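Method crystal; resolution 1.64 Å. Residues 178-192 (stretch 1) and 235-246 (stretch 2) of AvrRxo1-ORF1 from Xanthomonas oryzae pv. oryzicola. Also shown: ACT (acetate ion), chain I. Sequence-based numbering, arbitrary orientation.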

# COMPACT_ATOMS: atom_id res chain seq x y z
N ARG A 178 -8.58 -30.77 24.34
CA ARG A 178 -7.94 -29.52 24.73
C ARG A 178 -8.65 -28.33 24.10
O ARG A 178 -9.11 -28.42 22.95
N LYS A 179 -8.71 -27.22 24.83
CA LYS A 179 -9.13 -25.94 24.26
C LYS A 179 -7.96 -25.41 23.44
O LYS A 179 -6.82 -25.78 23.70
N VAL A 180 -8.24 -24.56 22.45
CA VAL A 180 -7.18 -23.85 21.75
C VAL A 180 -7.18 -22.40 22.19
O VAL A 180 -8.16 -21.69 21.99
N GLU A 181 -6.08 -21.96 22.80
CA GLU A 181 -5.93 -20.56 23.16
C GLU A 181 -4.89 -20.01 22.20
O GLU A 181 -3.71 -20.33 22.30
N LEU A 182 -5.33 -19.20 21.25
CA LEU A 182 -4.45 -18.78 20.17
C LEU A 182 -4.18 -17.29 20.24
O LEU A 182 -5.11 -16.47 20.26
N CYS A 183 -2.90 -16.94 20.29
CA CYS A 183 -2.48 -15.56 20.14
C CYS A 183 -1.76 -15.47 18.82
O CYS A 183 -0.89 -16.29 18.53
N ASP A 184 -2.15 -14.50 18.02
CA ASP A 184 -1.64 -14.31 16.67
C ASP A 184 -0.96 -12.95 16.68
O ASP A 184 -1.57 -11.95 17.05
N ILE A 185 0.32 -12.92 16.31
CA ILE A 185 1.15 -11.74 16.51
C ILE A 185 1.72 -11.29 15.18
O ILE A 185 2.36 -12.08 14.47
N ASP A 186 1.46 -10.04 14.82
CA ASP A 186 1.90 -9.49 13.53
C ASP A 186 2.82 -8.30 13.71
O ASP A 186 2.63 -7.49 14.62
N ALA A 187 3.82 -8.21 12.83
CA ALA A 187 4.62 -7.00 12.68
C ALA A 187 4.89 -6.79 11.20
O ALA A 187 4.86 -7.74 10.42
N PRO A 188 5.16 -5.54 10.81
CA PRO A 188 5.53 -5.28 9.42
C PRO A 188 6.75 -6.11 9.04
O PRO A 188 7.57 -6.42 9.92
N LEU A 189 6.87 -6.45 7.77
CA LEU A 189 7.97 -7.29 7.31
C LEU A 189 9.31 -6.71 7.69
O LEU A 189 10.20 -7.43 8.12
N GLU A 190 9.47 -5.40 7.51
CA GLU A 190 10.73 -4.77 7.87
C GLU A 190 11.08 -4.96 9.34
O GLU A 190 12.26 -5.07 9.71
N ASN A 191 10.06 -4.99 10.20
CA ASN A 191 10.32 -5.20 11.63
C ASN A 191 10.89 -6.58 11.86
O ASN A 191 11.75 -6.77 12.70
N SER A 192 10.37 -7.57 11.14
CA SER A 192 10.90 -8.91 11.25
C SER A 192 12.32 -9.00 10.73
O SER A 192 13.13 -9.71 11.30
N PRO A 235 -17.48 -21.36 18.98
CA PRO A 235 -17.14 -20.76 20.28
C PRO A 235 -16.48 -21.76 21.24
O PRO A 235 -15.70 -21.35 22.11
N SER A 236 -16.79 -23.04 21.08
CA SER A 236 -16.25 -24.05 21.98
C SER A 236 -14.79 -24.36 21.68
O SER A 236 -14.13 -25.06 22.46
N LEU A 237 -14.26 -23.84 20.56
CA LEU A 237 -12.90 -24.17 20.16
C LEU A 237 -11.90 -23.61 21.16
O LEU A 237 -10.90 -24.26 21.49
N GLY A 238 -12.18 -22.40 21.63
CA GLY A 238 -11.27 -21.69 22.51
C GLY A 238 -11.33 -20.20 22.24
O GLY A 238 -12.38 -19.68 21.87
N ASN A 239 -10.22 -19.51 22.41
CA ASN A 239 -10.22 -18.06 22.21
C ASN A 239 -9.11 -17.65 21.27
O ASN A 239 -8.10 -18.34 21.15
N TYR A 240 -9.31 -16.51 20.61
CA TYR A 240 -8.38 -15.97 19.62
C TYR A 240 -8.13 -14.49 19.91
O TYR A 240 -9.06 -13.72 20.11
N ARG A 241 -6.85 -14.08 19.89
CA ARG A 241 -6.52 -12.66 19.96
C ARG A 241 -5.46 -12.36 18.93
O ARG A 241 -4.51 -13.14 18.77
N LEU A 242 -5.61 -11.23 18.25
CA LEU A 242 -4.67 -10.80 17.23
C LEU A 242 -4.03 -9.51 17.69
O LEU A 242 -4.73 -8.55 17.98
N PHE A 243 -2.70 -9.47 17.73
CA PHE A 243 -2.00 -8.25 18.12
C PHE A 243 -1.20 -7.79 16.95
O PHE A 243 -0.54 -8.59 16.30
N GLY A 244 -1.26 -6.49 16.66
CA GLY A 244 -0.52 -5.91 15.55
C GLY A 244 0.39 -4.83 16.09
O GLY A 244 0.35 -4.54 17.29
N THR A 245 1.20 -4.26 15.21
CA THR A 245 2.23 -3.32 15.65
C THR A 245 1.89 -1.92 15.18
O THR A 245 1.73 -1.67 13.98
N ALA A 246 1.77 -0.99 16.13
CA ALA A 246 1.55 0.41 15.83
C ALA A 246 2.82 1.05 15.28
O ALA A 246 3.88 0.43 15.27

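Neighbouring strands of a parallel sheet place registered residues on the same face, so the rotamers of each pair determine what the side chains can reach. The pairing of strands 179-185 and 238-245 illustrates the principle. Backbone hydrogen bonds set the frame, among them L182 N to N239 O (2.9 Å) and F243 N to D184 O (2.8 Å), and leave the side chains to alternate between faces.

One face carries E181, C183 and I185 beside N239, R241 and F243. E181 is t at chi1 and p at chi2, a bend that brings its carboxylate nearer the neighbouring strand: N239 ND2, on an m side chain, donates to E181 OE1 at 3.3 Å, and E181 OE2 forms a long salt bridge with R241 NH2 at 4.0 Å. Water 3 reinforces the latter pairing, donating to E181 OE2 and to L182 O while accepting from R241 NE. R241 runs m, t, m through chi3, and its guanidinium presents a face to C183, whose SG lies 3.4 Å from R241 NH2. The same sulfur, set by an m rotamer, meets the edge of the F243 ring, with C183 SG 4.1 Å from F243 CE2.

The other face holds L182 and D184 with Y240 and L242. Y240 is t, with its ring turned to a chi2 of -86°; its end comes nearer the first strand, and Y240 OH donates to D184 OD2 at 2.8 Å. D184 is also t, placing that oxygen near the plane of the ring. L182 CD2 packs 3.6 Å from Y240 CD2, although the leucine chi2, at 147°, lies between wells.

At the start of the pairing, K179 folds through two m angles and then extends through two t angles. Its NZ thereby reaches S236 O (2.9 Å), the acetate O (2.6 Å) and water 2, which also donates to P235 O. The acetate probably comes from the crystallisation liquor. V180 (t) sets CG2 3.9 Å from CD1 of L237 (t, p). G238 fits where a side chain could not: an ideal CB would lie 1.8 Å from V180 O, and its backbone angles alone call for glycine.

At the far end T245 points toward the first stretch. Its m rotamer lets OG1 donate to D186 O at 2.8 Å, while T245 CB lies 3.8 Å from P188 CD and T245 CG2 lies 3.8 Å from N191 ND2. Water 4 links D186 OD2 to T245 N, so side chain and solvent together continue the pairing.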

# COMPACT_ATOMS: atom_id res chain seq x y z
CB ARG A 178 -6.49 -29.50 24.27
CG ARG A 178 -5.56 -30.48 24.97
CD ARG A 178 -4.15 -30.28 24.45
NE ARG A 178 -3.15 -31.06 25.18
CZ ARG A 178 -2.69 -32.25 24.80
NH1 ARG A 178 -3.14 -32.84 23.70
NH2 ARG A 178 -1.76 -32.85 25.54
CB LYS A 179 -9.41 -24.92 25.37
CG LYS A 179 -10.66 -25.19 26.18
CD LYS A 179 -11.89 -24.89 25.36
CE LYS A 179 -13.14 -24.99 26.21
NZ LYS A 179 -14.35 -24.97 25.35
CB VAL A 180 -7.36 -23.91 20.22
CG1 VAL A 180 -6.26 -23.11 19.54
CG2 VAL A 180 -7.32 -25.35 19.75
CB GLU A 181 -5.45 -20.43 24.61
CG GLU A 181 -5.43 -19.01 25.13
CD GLU A 181 -6.83 -18.44 25.37
OE1 GLU A 181 -7.82 -19.23 25.49
OE2 GLU A 181 -6.95 -17.20 25.47
CB LEU A 182 -5.06 -19.15 18.81
CG LEU A 182 -4.06 -19.08 17.64
CD1 LEU A 182 -4.40 -20.13 16.60
CD2 LEU A 182 -4.01 -17.69 16.99
CB CYS A 183 -1.51 -15.14 21.26
SG CYS A 183 -2.36 -14.65 22.78
CB ASP A 184 -2.84 -14.33 15.72
CG ASP A 184 -2.46 -14.39 14.26
OD1 ASP A 184 -1.25 -14.46 13.94
OD2 ASP A 184 -3.39 -14.35 13.43
CB ILE A 185 2.32 -12.05 17.48
CG1 ILE A 185 1.78 -12.49 18.86
CG2 ILE A 185 3.19 -10.81 17.64
CD1 ILE A 185 1.89 -13.99 19.14
CB ASP A 186 0.70 -9.01 12.72
CG ASP A 186 1.10 -8.56 11.34
OD1 ASP A 186 1.15 -9.44 10.44
OD2 ASP A 186 1.39 -7.36 11.14
CB ALA A 187 5.93 -7.14 13.44
CB PRO A 188 5.89 -3.79 9.43
CG PRO A 188 5.12 -3.22 10.57
CD PRO A 188 5.02 -4.31 11.61
CB LEU A 189 7.88 -7.49 5.80
CG LEU A 189 9.01 -8.27 5.12
CD1 LEU A 189 9.24 -9.62 5.76
CD2 LEU A 189 8.67 -8.44 3.64
CB GLU A 190 10.69 -3.29 7.49
CG GLU A 190 12.03 -2.72 7.10
CD GLU A 190 11.88 -1.41 6.35
OE1 GLU A 190 10.95 -0.64 6.67
OE2 GLU A 190 12.70 -1.15 5.43
CB ASN A 191 9.06 -5.01 12.47
CG ASN A 191 8.74 -3.55 12.72
OD1 ASN A 191 9.16 -2.67 11.95
ND2 ASN A 191 8.00 -3.28 13.80
CB SER A 192 10.02 -9.93 10.51
OG SER A 192 8.81 -10.15 11.23
CB PRO A 235 -18.50 -20.34 20.84
CG PRO A 235 -19.36 -20.17 19.64
CD PRO A 235 -18.90 -21.19 18.64
CB SER A 236 -17.08 -25.34 21.91
OG SER A 236 -16.79 -26.06 20.72
CB LEU A 237 -12.61 -23.61 18.76
CG LEU A 237 -11.19 -23.79 18.22
CD1 LEU A 237 -10.85 -25.27 18.14
CD2 LEU A 237 -11.09 -23.14 16.84
CB ASN A 239 -10.09 -17.34 23.55
CG ASN A 239 -11.25 -17.65 24.48
OD1 ASN A 239 -12.41 -17.42 24.13
ND2 ASN A 239 -10.94 -18.23 25.63
CB TYR A 240 -8.97 -16.12 18.21
CG TYR A 240 -8.14 -15.43 17.14
CD1 TYR A 240 -8.33 -14.08 16.86
CD2 TYR A 240 -7.16 -16.11 16.44
CE1 TYR A 240 -7.57 -13.43 15.91
CE2 TYR A 240 -6.39 -15.47 15.47
CZ TYR A 240 -6.61 -14.12 15.22
OH TYR A 240 -5.86 -13.47 14.26
CB ARG A 241 -5.98 -12.29 21.35
CG ARG A 241 -7.05 -12.20 22.42
CD ARG A 241 -6.42 -11.94 23.79
NE ARG A 241 -5.76 -13.15 24.28
CZ ARG A 241 -4.79 -13.15 25.19
NH1 ARG A 241 -4.37 -11.99 25.69
NH2 ARG A 241 -4.23 -14.29 25.58
CB LEU A 242 -5.41 -10.50 15.92
CG LEU A 242 -4.60 -9.79 14.82
CD1 LEU A 242 -3.36 -10.60 14.38
CD2 LEU A 242 -5.53 -9.56 13.64
CB PHE A 243 -1.05 -8.53 19.30
CG PHE A 243 -1.75 -8.90 20.57
CD1 PHE A 243 -2.21 -7.93 21.44
CD2 PHE A 243 -1.98 -10.24 20.88
CE1 PHE A 243 -2.88 -8.29 22.62
CE2 PHE A 243 -2.64 -10.59 22.06
CZ PHE A 243 -3.09 -9.63 22.91
CB THR A 245 3.60 -3.76 15.12
OG1 THR A 245 3.87 -5.10 15.54
CG2 THR A 245 4.71 -2.81 15.66
CB ALA A 246 1.10 1.15 17.08
C ACT I . -13.35 -28.09 23.70
O ACT I . -14.08 -27.32 24.35
OXT ACT I . -12.54 -28.77 24.39
CH3 ACT I . -13.45 -28.20 22.20
O HOH W 1 -10.79 -26.99 21.11
O HOH W 2 -14.28 -22.05 24.57
O HOH W 3 -6.35 -15.84 23.02
O HOH W 4 1.53 -5.06 12.55
O HOH W 5 7.05 -0.57 14.27